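Local coordinates for protein pectinesterase A (Erwinia chrysanthemi, PDB 2NTP) that demethylates pectin by hydrolysing methyl esters of polygalacturonate, the first step in the maceration and soft-rotting of plant tissue, at residues Asn45-Ile50 and Ser81-Ala86; Phe109-Asn114 and Arg193-Val198; Gly263-Leu268 and Tyr277-Met282. All coordinates share one frame; numbering follows the deposited sequence.

Contact 1 of 3, residues Asn45-Ile50 and Ser81-Ala86. With ADA (alpha-D-galactopyranuronic acid), chain C; ADA (alpha-D-galactopyranuronic acid), chain B.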
loop_
_atom_site.group_PDB
_atom_site.type_symbol
_atom_site.label_atom_id
_atom_site.label_comp_id
_atom_site.label_asym_id
_atom_site.label_seq_id
_atom_site.Cartn_x
_atom_site.Cartn_y
_atom_site.Cartn_z
ATOM N N ASN A 45 17.533 -9.360 -1.780
ATOM C CA ASN A 45 16.467 -10.234 -2.268
ATOM C C ASN A 45 15.929 -11.098 -1.130
ATOM O O ASN A 45 16.337 -12.253 -0.944
ATOM C CB ASN A 45 16.960 -11.080 -3.451
ATOM C CG ASN A 45 15.880 -11.988 -4.029
ATOM O OD1 ASN A 45 16.183 -13.068 -4.545
ATOM N ND2 ASN A 45 14.623 -11.553 -3.961
ATOM N N GLU A 46 15.019 -10.507 -0.362
ATOM C CA GLU A 46 14.521 -11.110 0.863
ATOM C C GLU A 46 13.036 -10.853 1.025
ATOM O O GLU A 46 12.516 -9.834 0.559
ATOM C CB GLU A 46 15.251 -10.532 2.077
ATOM C CG GLU A 46 16.751 -10.749 2.075
ATOM C CD GLU A 46 17.396 -10.291 3.359
ATOM O OE1 GLU A 46 16.909 -10.697 4.434
ATOM O OE2 GLU A 46 18.391 -9.540 3.285
ATOM N N ARG A 47 12.370 -11.791 1.687
ATOM C CA ARG A 47 11.013 -11.599 2.166
ATOM C C ARG A 47 11.055 -11.628 3.692
ATOM O O ARG A 47 11.703 -12.502 4.291
ATOM C CB ARG A 47 10.095 -12.683 1.619
ATOM C CG ARG A 47 10.135 -12.789 0.098
ATOM C CD ARG A 47 9.087 -13.750 -0.412
ATOM N NE ARG A 47 7.752 -13.264 -0.097
ATOM C CZ ARG A 47 6.666 -14.021 0.001
ATOM N NH1 ARG A 47 6.727 -15.338 -0.185
ATOM N NH2 ARG A 47 5.510 -13.455 0.299
ATOM N N LEU A 48 10.384 -10.661 4.310
ATOM C CA LEU A 48 10.467 -10.463 5.754
ATOM C C LEU A 48 9.099 -10.432 6.414
ATOM O O LEU A 48 8.149 -9.871 5.866
ATOM C CB LEU A 48 11.213 -9.161 6.071
ATOM C CG LEU A 48 12.583 -8.942 5.421
ATOM C CD1 LEU A 48 13.021 -7.490 5.577
ATOM C CD2 LEU A 48 13.628 -9.896 5.987
ATOM N N THR A 49 9.012 -11.034 7.598
ATOM C CA THR A 49 7.828 -10.921 8.443
ATOM C C THR A 49 8.286 -10.403 9.796
ATOM O O THR A 49 9.113 -11.026 10.466
ATOM C CB THR A 49 7.077 -12.260 8.590
ATOM O OG1 THR A 49 6.665 -12.710 7.295
ATOM C CG2 THR A 49 5.844 -12.100 9.483
ATOM N N ILE A 50 7.761 -9.243 10.173
ATOM C CA ILE A 50 8.166 -8.564 11.400
ATOM C C ILE A 50 7.181 -8.875 12.516
ATOM O O ILE A 50 6.013 -8.502 12.439
ATOM C CB ILE A 50 8.250 -7.023 11.194
ATOM C CG1 ILE A 50 9.199 -6.656 10.039
ATOM C CG2 ILE A 50 8.600 -6.313 12.506
ATOM C CD1 ILE A 50 10.543 -7.348 10.049
ATOM N N SER A 81 -0.004 -25.088 -3.691
ATOM C CA SER A 81 -1.016 -24.095 -3.345
ATOM C C SER A 81 -0.505 -22.688 -3.641
ATOM O O SER A 81 0.705 -22.450 -3.687
ATOM C CB SER A 81 -1.422 -24.215 -1.876
ATOM O OG SER A 81 -0.358 -23.839 -1.022
ATOM N N LYS A 82 -1.441 -21.765 -3.839
ATOM C CA LYS A 82 -1.121 -20.372 -4.134
ATOM C C LYS A 82 -0.708 -19.636 -2.865
ATOM O O LYS A 82 -1.204 -19.934 -1.776
ATOM C CB LYS A 82 -2.334 -19.673 -4.749
ATOM C CG LYS A 82 -2.747 -20.189 -6.120
ATOM C CD LYS A 82 -4.072 -19.570 -6.545
ATOM C CE LYS A 82 -4.571 -20.153 -7.857
ATOM N NZ LYS A 82 -5.920 -19.620 -8.203
ATOM N N TRP A 83 0.191 -18.665 -3.015
ATOM C CA TRP A 83 0.553 -17.775 -1.912
ATOM C C TRP A 83 -0.640 -16.933 -1.455
ATOM O O TRP A 83 -0.826 -16.706 -0.253
ATOM C CB TRP A 83 1.714 -16.865 -2.312
ATOM C CG TRP A 83 3.054 -17.521 -2.219
ATOM C CD1 TRP A 83 3.784 -18.043 -3.248
ATOM C CD2 TRP A 83 3.828 -17.729 -1.030
ATOM N NE1 TRP A 83 4.969 -18.562 -2.774
ATOM C CE2 TRP A 83 5.020 -18.383 -1.416
ATOM C CE3 TRP A 83 3.632 -17.425 0.325
ATOM C CZ2 TRP A 83 6.012 -18.745 -0.496
ATOM C CZ3 TRP A 83 4.620 -17.786 1.242
ATOM C CH2 TRP A 83 5.793 -18.437 0.824
ATOM N N GLY A 84 -1.444 -16.482 -2.417
ATOM C CA GLY A 84 -2.559 -15.584 -2.141
ATOM C C GLY A 84 -2.078 -14.156 -1.969
ATOM O O GLY A 84 -0.874 -13.910 -1.912
ATOM N N THR A 85 -3.018 -13.220 -1.862
ATOM C CA THR A 85 -2.686 -11.788 -1.815
ATOM C C THR A 85 -1.877 -11.401 -0.571
ATOM O O THR A 85 -0.768 -10.861 -0.695
ATOM C CB THR A 85 -3.943 -10.912 -1.969
ATOM O OG1 THR A 85 -4.559 -11.198 -3.231
ATOM C CG2 THR A 85 -3.589 -9.424 -1.925
ATOM N N ALA A 86 -2.414 -11.691 0.615
ATOM C CA ALA A 86 -1.660 -11.485 1.851
ATOM C C ALA A 86 -0.289 -12.177 1.779
ATOM O O ALA A 86 0.749 -11.558 2.051
ATOM C CB ALA A 86 -2.462 -11.965 3.064
HETATM C C1 ADA C . -9.557 -12.076 -0.379
HETATM C C2 ADA C . -10.010 -11.648 1.018
HETATM C C3 ADA C . -8.888 -10.913 1.754
HETATM C C4 ADA C . -7.591 -11.729 1.738
HETATM C C5 ADA C . -7.242 -12.106 0.299
HETATM C C6 ADA C . -5.999 -12.954 0.225
HETATM O O2 ADA C . -11.149 -10.795 0.881
HETATM O O3 ADA C . -9.288 -10.598 3.099
HETATM O O4 ADA C . -7.743 -12.939 2.494
HETATM O O5 ADA C . -8.337 -12.820 -0.295
HETATM O O6B ADA C . -5.001 -12.631 0.904
HETATM O O6A ADA C . -6.016 -13.953 -0.521
HETATM C C1 ADA B . -9.005 -8.378 -3.590
HETATM C C2 ADA B . -7.814 -9.199 -3.079
HETATM C C3 ADA B . -8.076 -10.683 -3.311
HETATM C C4 ADA B . -9.400 -11.098 -2.668
HETATM C C5 ADA B . -10.533 -10.228 -3.215
HETATM C C6 ADA B . -11.834 -10.582 -2.557
HETATM O O2 ADA B . -6.610 -8.822 -3.757
HETATM O O3 ADA B . -6.988 -11.472 -2.814
HETATM O O4 ADA B . -9.343 -10.943 -1.244
HETATM O O5 ADA B . -10.243 -8.832 -3.013
HETATM O O6B ADA B . -12.462 -9.687 -1.943
HETATM O O6A ADA B . -12.238 -11.765 -2.653
#
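Arg47 and Trp83 approach from opposite directions and meet as a cation-pi pair on the substrate-binding side of the right-handed parallel beta-helix of this pectinesterase. The guanidinium comes to one indole face by its edge: the two planes are close to perpendicular, 80° apart, so a nitrogen points at the ring while the group as a whole stands upright on it. Arg47 CZ is 4.5 Å from the centroid of the six-membered ring and almost directly above it. The touching atom is Arg47 NH1, 3.4 Å from Trp83 CH2 and displaced toward the rim. A bend at chi3 (63°) in the otherwise extended arginine chain turns its head while NH2 reaches the backbone oxygens of Gly87 and Ser89. Those bonds limit the rotation of the guanidinium, and its positive charge suits the electron-rich indole, which has Lys77 as a second cation-pi partner.

The tryptophan precedes Gly84, whose positive phi is easily adopted without a side chain and swings the chain into the short helix 84-87. At its start two successive amides, of Thr85 and Ala86, face the carboxylate of the galacturonic acid of chain C, and the start of a helix probably favours such a negative group. The bond from Thr85 N to O6A of that sugar is weak at 3.4 Å. Thr85 is a known substrate-binding residue, and its beta-branched side chain also lies beside the sugar of chain B. Arg47 thus ties the chain before strand 48-50 to Trp83 and to the backbone at the end of helix 84-87, whose other end meets the sugar. The firmer grip on the carboxylate is nearly straight, from Ala86 N to O6B of the chain C sugar, 2.8 Å at 174°.

Contact 2 of 3, residues Phe109-Asn114 and Arg193-Val198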
loop_
_atom_site.group_PDB
_atom_site.type_symbol
_atom_site.label_atom_id
_atom_site.label_comp_id
_atom_site.label_asym_id
_atom_site.label_seq_id
_atom_site.Cartn_x
_atom_site.Cartn_y
_atom_site.Cartn_z
ATOM N N PHE A 109 7.345 -8.910 -9.015
ATOM C CA PHE A 109 6.491 -9.638 -9.949
ATOM C C PHE A 109 6.323 -8.793 -11.202
ATOM O O PHE A 109 5.871 -7.639 -11.147
ATOM C CB PHE A 109 5.130 -9.994 -9.343
ATOM C CG PHE A 109 4.169 -10.607 -10.329
ATOM C CD1 PHE A 109 4.435 -11.849 -10.898
ATOM C CD2 PHE A 109 2.999 -9.939 -10.685
ATOM C CE1 PHE A 109 3.550 -12.418 -11.808
ATOM C CE2 PHE A 109 2.106 -10.498 -11.602
ATOM C CZ PHE A 109 2.386 -11.744 -12.161
ATOM N N ASP A 110 6.717 -9.368 -12.333
ATOM C CA ASP A 110 6.697 -8.644 -13.590
ATOM C C ASP A 110 5.300 -8.710 -14.191
ATOM O O ASP A 110 5.035 -9.490 -15.105
ATOM C CB ASP A 110 7.746 -9.218 -14.547
ATOM C CG ASP A 110 8.071 -8.286 -15.703
ATOM O OD1 ASP A 110 7.235 -7.430 -16.070
ATOM O OD2 ASP A 110 9.182 -8.430 -16.263
ATOM N N PHE A 111 4.403 -7.886 -13.661
ATOM C CA PHE A 111 3.036 -7.832 -14.165
ATOM C C PHE A 111 2.948 -7.648 -15.689
ATOM O O PHE A 111 2.239 -8.405 -16.348
ATOM C CB PHE A 111 2.226 -6.762 -13.427
ATOM C CG PHE A 111 0.826 -6.606 -13.934
ATOM C CD1 PHE A 111 -0.193 -7.423 -13.460
ATOM C CD2 PHE A 111 0.523 -5.636 -14.887
ATOM C CE1 PHE A 111 -1.497 -7.276 -13.931
ATOM C CE2 PHE A 111 -0.774 -5.483 -15.359
ATOM C CZ PHE A 111 -1.787 -6.313 -14.886
ATOM N N PRO A 112 3.651 -6.642 -16.259
ATOM C CA PRO A 112 3.526 -6.474 -17.715
ATOM C C PRO A 112 3.996 -7.687 -18.525
ATOM O O PRO A 112 3.358 -8.035 -19.518
ATOM C CB PRO A 112 4.407 -5.257 -18.007
ATOM C CG PRO A 112 4.430 -4.492 -16.700
ATOM C CD PRO A 112 4.510 -5.592 -15.674
ATOM N N ALA A 113 5.090 -8.319 -18.110
ATOM C CA ALA A 113 5.578 -9.509 -18.815
ATOM C C ALA A 113 4.572 -10.647 -18.693
ATOM O O ALA A 113 4.346 -11.385 -19.654
ATOM C CB ALA A 113 6.947 -9.932 -18.301
ATOM N N ASN A 114 3.961 -10.773 -17.516
ATOM C CA ASN A 114 2.903 -11.757 -17.302
ATOM C C ASN A 114 1.727 -11.557 -18.258
ATOM O O ASN A 114 1.261 -12.509 -18.876
ATOM C CB ASN A 114 2.389 -11.722 -15.866
ATOM C CG ASN A 114 1.413 -12.850 -15.578
ATOM O OD1 ASN A 114 1.818 -13.995 -15.396
ATOM N ND2 ASN A 114 0.122 -12.531 -15.540
ATOM N N ARG A 193 0.765 3.826 -12.911
ATOM C CA ARG A 193 1.654 3.211 -13.891
ATOM C C ARG A 193 0.979 2.883 -15.217
ATOM O O ARG A 193 -0.236 2.640 -15.291
ATOM C CB ARG A 193 2.333 1.973 -13.291
ATOM C CG ARG A 193 3.097 2.279 -11.998
ATOM C CD ARG A 193 3.902 1.082 -11.514
ATOM N NE ARG A 193 5.158 0.919 -12.253
ATOM C CZ ARG A 193 6.111 0.049 -11.925
ATOM N NH1 ARG A 193 5.956 -0.746 -10.872
ATOM N NH2 ARG A 193 7.223 -0.021 -12.651
ATOM N N TYR A 194 1.793 2.876 -16.267
ATOM C CA TYR A 194 1.337 2.559 -17.612
ATOM C C TYR A 194 0.898 1.096 -17.734
ATOM O O TYR A 194 1.565 0.190 -17.227
ATOM C CB TYR A 194 2.453 2.867 -18.609
ATOM C CG TYR A 194 2.125 2.456 -20.025
ATOM C CD1 TYR A 194 1.178 3.161 -20.774
ATOM C CD2 TYR A 194 2.749 1.360 -20.609
ATOM C CE1 TYR A 194 0.867 2.784 -22.075
ATOM C CE2 TYR A 194 2.443 0.977 -21.911
ATOM C CZ TYR A 194 1.501 1.692 -22.633
ATOM O OH TYR A 194 1.190 1.318 -23.926
ATOM N N ARG A 195 -0.233 0.881 -18.406
ATOM C CA ARG A 195 -0.759 -0.461 -18.662
ATOM C C ARG A 195 -0.733 -0.765 -20.154
ATOM O O ARG A 195 -1.601 -0.301 -20.895
ATOM C CB ARG A 195 -2.211 -0.580 -18.179
ATOM C CG ARG A 195 -2.419 -0.536 -16.665
ATOM C CD ARG A 195 -2.140 -1.879 -15.989
ATOM N NE ARG A 195 -2.923 -3.011 -16.494
ATOM C CZ ARG A 195 -4.129 -3.370 -16.047
ATOM N NH1 ARG A 195 -4.746 -2.664 -15.109
ATOM N NH2 ARG A 195 -4.740 -4.435 -16.565
ATOM N N ALA A 196 0.257 -1.538 -20.591
ATOM C CA ALA A 196 0.373 -1.922 -21.998
ATOM C C ALA A 196 -0.767 -2.848 -22.427
ATOM O O ALA A 196 -1.077 -2.958 -23.624
ATOM C CB ALA A 196 1.718 -2.583 -22.258
ATOM N N ASP A 197 -1.389 -3.499 -21.447
ATOM C CA ASP A 197 -2.400 -4.528 -21.701
ATOM C C ASP A 197 -3.840 -4.006 -21.708
ATOM O O ASP A 197 -4.779 -4.780 -21.913
ATOM C CB ASP A 197 -2.257 -5.678 -20.690
ATOM C CG ASP A 197 -2.494 -5.236 -19.250
ATOM O OD1 ASP A 197 -1.881 -4.241 -18.818
ATOM O OD2 ASP A 197 -3.284 -5.898 -18.542
ATOM N N VAL A 198 -4.007 -2.703 -21.493
ATOM C CA VAL A 198 -5.336 -2.087 -21.426
ATOM C C VAL A 198 -5.642 -1.292 -22.696
ATOM O O VAL A 198 -4.876 -0.411 -23.085
ATOM C CB VAL A 198 -5.488 -1.191 -20.162
ATOM C CG1 VAL A 198 -6.770 -0.367 -20.209
ATOM C CG2 VAL A 198 -5.471 -2.045 -18.907
#
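With CG anti to the backbone N (chi1 177°), the Phe111 ring reaches across to Arg195, whose chain folds back through two bends, chi2 -81° and chi3 -57°, to bring its guanidinium against the ring. The contact joins the first turn of helix 111-116 to a type I beta turn, Arg195 to Val198, beside the substrate cleft of the parallel beta-helix. Ring and guanidinium stand nearly perpendicular. The edge of the phenyl ring, at CE2 and CZ, comes over one guanidinium face, with Phe111 CE2 3.5 Å from Arg195 NE. Phe111 CE2 also lies 3.8 Å from Asp197 OD1. Val198 CG2 packs over the centre of a guanidinium face as well.

In its own plane the guanidinium grips Asp197 side-on in a salt bridge, one nitrogen to each carboxylate oxygen. Arg195 NE donates to Asp197 OD1 at 2.8 Å and Arg195 NH2 to Asp197 OD2 at 2.9 Å, both on the syn side. Asp197 OD2 also receives a bond from Gln115, a hydrogen bond across to the helix beside the ring contact. Asp197 probably helps to position Arg195, a substrate-binding residue whose NH2 also bonds a galacturonic acid carboxylate; an arginine has enough N-H groups to serve both anions, while NH1 bonds Ser204 O.

Phe111 brings apolar bulk to this buried place, and its side chain also lies close to Gln153, the transition-state stabiliser. Pro112 suits the first helical turn, where no amide hydrogen is needed. The helix is opened by Asp110 as N-cap, its OD1 accepting from Ala113 N at 3.1 Å, met from well above the carboxylate plane.

Contact 3 of 3, residues Gly263-Leu268 and Tyr277-Met282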
loop_
_atom_site.group_PDB
_atom_site.type_symbol
_atom_site.label_atom_id
_atom_site.label_comp_id
_atom_site.label_asym_id
_atom_site.label_seq_id
_atom_site.Cartn_x
_atom_site.Cartn_y
_atom_site.Cartn_z
ATOM N N GLY A 263 -15.750 1.672 2.544
ATOM C CA GLY A 263 -14.422 2.273 2.624
ATOM C C GLY A 263 -14.388 3.783 2.593
ATOM O O GLY A 263 -15.278 4.422 2.030
ATOM N N GLN A 264 -13.353 4.340 3.218
ATOM C CA GLN A 264 -13.106 5.774 3.193
ATOM C C GLN A 264 -11.781 6.080 2.511
ATOM O O GLN A 264 -10.753 5.507 2.867
ATOM C CB GLN A 264 -13.101 6.361 4.612
ATOM C CG GLN A 264 -12.793 7.862 4.657
ATOM C CD GLN A 264 -12.481 8.352 6.058
ATOM O OE1 GLN A 264 -11.336 8.296 6.511
ATOM N NE2 GLN A 264 -13.508 8.840 6.753
ATOM N N THR A 265 -11.825 6.975 1.527
ATOM C CA THR A 265 -10.622 7.607 0.994
ATOM C C THR A 265 -10.892 9.098 0.932
ATOM O O THR A 265 -11.869 9.533 0.307
ATOM C CB THR A 265 -10.254 7.108 -0.420
ATOM O OG1 THR A 265 -9.993 5.704 -0.379
ATOM C CG2 THR A 265 -9.009 7.822 -0.926
ATOM N N VAL A 266 -10.035 9.870 1.599
ATOM C CA VAL A 266 -10.141 11.329 1.583
ATOM C C VAL A 266 -8.827 11.935 1.102
ATOM O O VAL A 266 -7.755 11.600 1.623
ATOM C CB VAL A 266 -10.521 11.895 2.971
ATOM C CG1 VAL A 266 -10.664 13.410 2.903
ATOM C CG2 VAL A 266 -11.821 11.265 3.471
ATOM N N PHE A 267 -8.924 12.800 0.092
ATOM C CA PHE A 267 -7.785 13.562 -0.419
ATOM C C PHE A 267 -7.909 15.001 0.051
ATOM O O PHE A 267 -8.943 15.634 -0.165
ATOM C CB PHE A 267 -7.748 13.548 -1.949
ATOM C CG PHE A 267 -7.388 12.217 -2.541
ATOM C CD1 PHE A 267 -8.378 11.286 -2.849
ATOM C CD2 PHE A 267 -6.056 11.893 -2.809
ATOM C CE1 PHE A 267 -8.048 10.051 -3.400
ATOM C CE2 PHE A 267 -5.718 10.659 -3.361
ATOM C CZ PHE A 267 -6.718 9.737 -3.657
ATOM N N LEU A 268 -6.854 15.516 0.677
ATOM C CA LEU A 268 -6.812 16.927 1.067
ATOM C C LEU A 268 -5.568 17.620 0.529
ATOM O O LEU A 268 -4.460 17.098 0.661
ATOM C CB LEU A 268 -6.888 17.095 2.586
ATOM C CG LEU A 268 -8.069 16.451 3.315
ATOM C CD1 LEU A 268 -7.615 15.148 3.963
ATOM C CD2 LEU A 268 -8.631 17.401 4.359
ATOM N N TYR A 277 -9.935 10.457 -13.480
ATOM C CA TYR A 277 -11.302 10.740 -13.946
ATOM C C TYR A 277 -12.313 10.952 -12.815
ATOM O O TYR A 277 -13.398 11.505 -13.043
ATOM C CB TYR A 277 -11.803 9.665 -14.928
ATOM C CG TYR A 277 -11.873 8.260 -14.365
ATOM C CD1 TYR A 277 -12.909 7.870 -13.510
ATOM C CD2 TYR A 277 -10.911 7.312 -14.704
ATOM C CE1 TYR A 277 -12.967 6.571 -12.993
ATOM C CE2 TYR A 277 -10.964 6.009 -14.195
ATOM C CZ TYR A 277 -11.991 5.651 -13.345
ATOM O OH TYR A 277 -12.038 4.370 -12.844
ATOM N N GLY A 278 -11.962 10.512 -11.606
ATOM C CA GLY A 278 -12.874 10.559 -10.458
ATOM C C GLY A 278 -12.911 9.234 -9.724
ATOM O O GLY A 278 -11.909 8.523 -9.671
ATOM N N TRP A 279 -14.066 8.907 -9.150
ATOM C CA TRP A 279 -14.234 7.679 -8.376
ATOM C C TRP A 279 -14.882 6.587 -9.231
ATOM O O TRP A 279 -15.351 6.855 -10.340
ATOM C CB TRP A 279 -15.097 7.953 -7.139
ATOM C CG TRP A 279 -14.578 9.050 -6.246
ATOM C CD1 TRP A 279 -15.008 10.349 -6.208
ATOM C CD2 TRP A 279 -13.541 8.943 -5.261
ATOM N NE1 TRP A 279 -14.302 11.055 -5.262
ATOM C CE2 TRP A 279 -13.394 10.218 -4.667
ATOM C CE3 TRP A 279 -12.722 7.892 -4.821
ATOM C CZ2 TRP A 279 -12.460 10.473 -3.653
ATOM C CZ3 TRP A 279 -11.798 8.140 -3.813
ATOM C CH2 TRP A 279 -11.671 9.425 -3.239
ATOM N N ASP A 280 -14.920 5.357 -8.720
ATOM C CA ASP A 280 -15.535 4.260 -9.471
ATOM C C ASP A 280 -16.227 3.250 -8.559
ATOM O O ASP A 280 -16.087 3.301 -7.333
ATOM C CB ASP A 280 -14.496 3.553 -10.355
ATOM C CG ASP A 280 -15.062 3.125 -11.710
ATOM O OD1 ASP A 280 -16.253 2.748 -11.794
ATOM O OD2 ASP A 280 -14.302 3.159 -12.699
ATOM N N LYS A 281 -16.980 2.344 -9.184
ATOM C CA LYS A 281 -17.639 1.237 -8.494
ATOM C C LYS A 281 -16.755 -0.011 -8.490
ATOM O O LYS A 281 -15.735 -0.072 -9.182
ATOM C CB LYS A 281 -18.995 0.928 -9.154
ATOM C CG LYS A 281 -18.906 0.508 -10.619
ATOM C CD LYS A 281 -20.288 0.367 -11.254
ATOM C CE LYS A 281 -20.169 -0.166 -12.674
ATOM N NZ LYS A 281 -21.432 0.008 -13.448
ATOM N N MET A 282 -17.156 -1.005 -7.701
ATOM C CA MET A 282 -16.448 -2.275 -7.632
ATOM C C MET A 282 -17.433 -3.392 -7.338
ATOM O O MET A 282 -18.405 -3.188 -6.606
ATOM C CB MET A 282 -15.369 -2.229 -6.549
ATOM C CG MET A 282 -14.394 -3.401 -6.581
ATOM S SD MET A 282 -13.125 -3.251 -5.317
ATOM C CE MET A 282 -12.134 -4.699 -5.670
#
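Trp279 pushes the benzo end of its indole against Thr265 and Phe267, two residues apart on strand 264-268 and therefore on the same side of it. This is the interior of the parallel beta-helix: the strand belongs to the long ten-stranded sheet, and the tryptophan follows strand 276-278, at the edge of another sheet of the coil. The two backbones stay far apart, and the long side chain spans the gap between them.

Trp279 CH2 is the point of the wedge. It lies 3.7 Å from Phe267 CE1, close to the plane of the phenyl ring and at its edge, while the two side chains run past each other in opposite directions, the rings oblique with planes 48° apart. The same carbon comes to 3.6 Å from Thr265 O. Beside it, Trp279 CZ3 is 3.9 Å from Thr265 CB, and Thr265 CG2 sits at the indole edge near the ring plane.

Threonine suits its place because its two branches do different work: chi1 of -61° puts OG1 anti to the carbonyl carbon, where it bonds Thr208 OG1, and the methyl anti to the backbone N, where it meets the tryptophan. Phe267 also touches Leu207 and Ile222, and Phe301 stacks on Trp279, continuing the aromatic filling toward the next strand.

Outside this apolar group Asp280 holds the chain that leaves strand 276-278. Gly278 precedes the tryptophan with a phi of 132°, readily reached only without a side chain. Met282, farther along, touches the bound galacturonic acid. Asp280 uses the anti lone pair of each oxygen: OD1 accepts from Lys281 N at 2.7 Å, and OD2 from Tyr277 OH at 2.6 Å.

From the N terminus the three contacts follow in series, each closing before the next opens, so none nest or cross. Contact 1 closes a loop of 30 residues and joins the residue just before strand 48-50 to the segment leading into helix 84-87. Contact 2 spans 78 residues, many of them in strands of successive coils, and draws two excursions from the beta-helix together beside the cleft. Contact 3 is the most local: only eight residues, including strand 271-272, separate its segments, whose side chains meet in the interior. Contacts 1 and 3 lie on opposite sides of the chain's centre, their centres about 28 Å apart. All three segment pairs include residues of the glycan pocket.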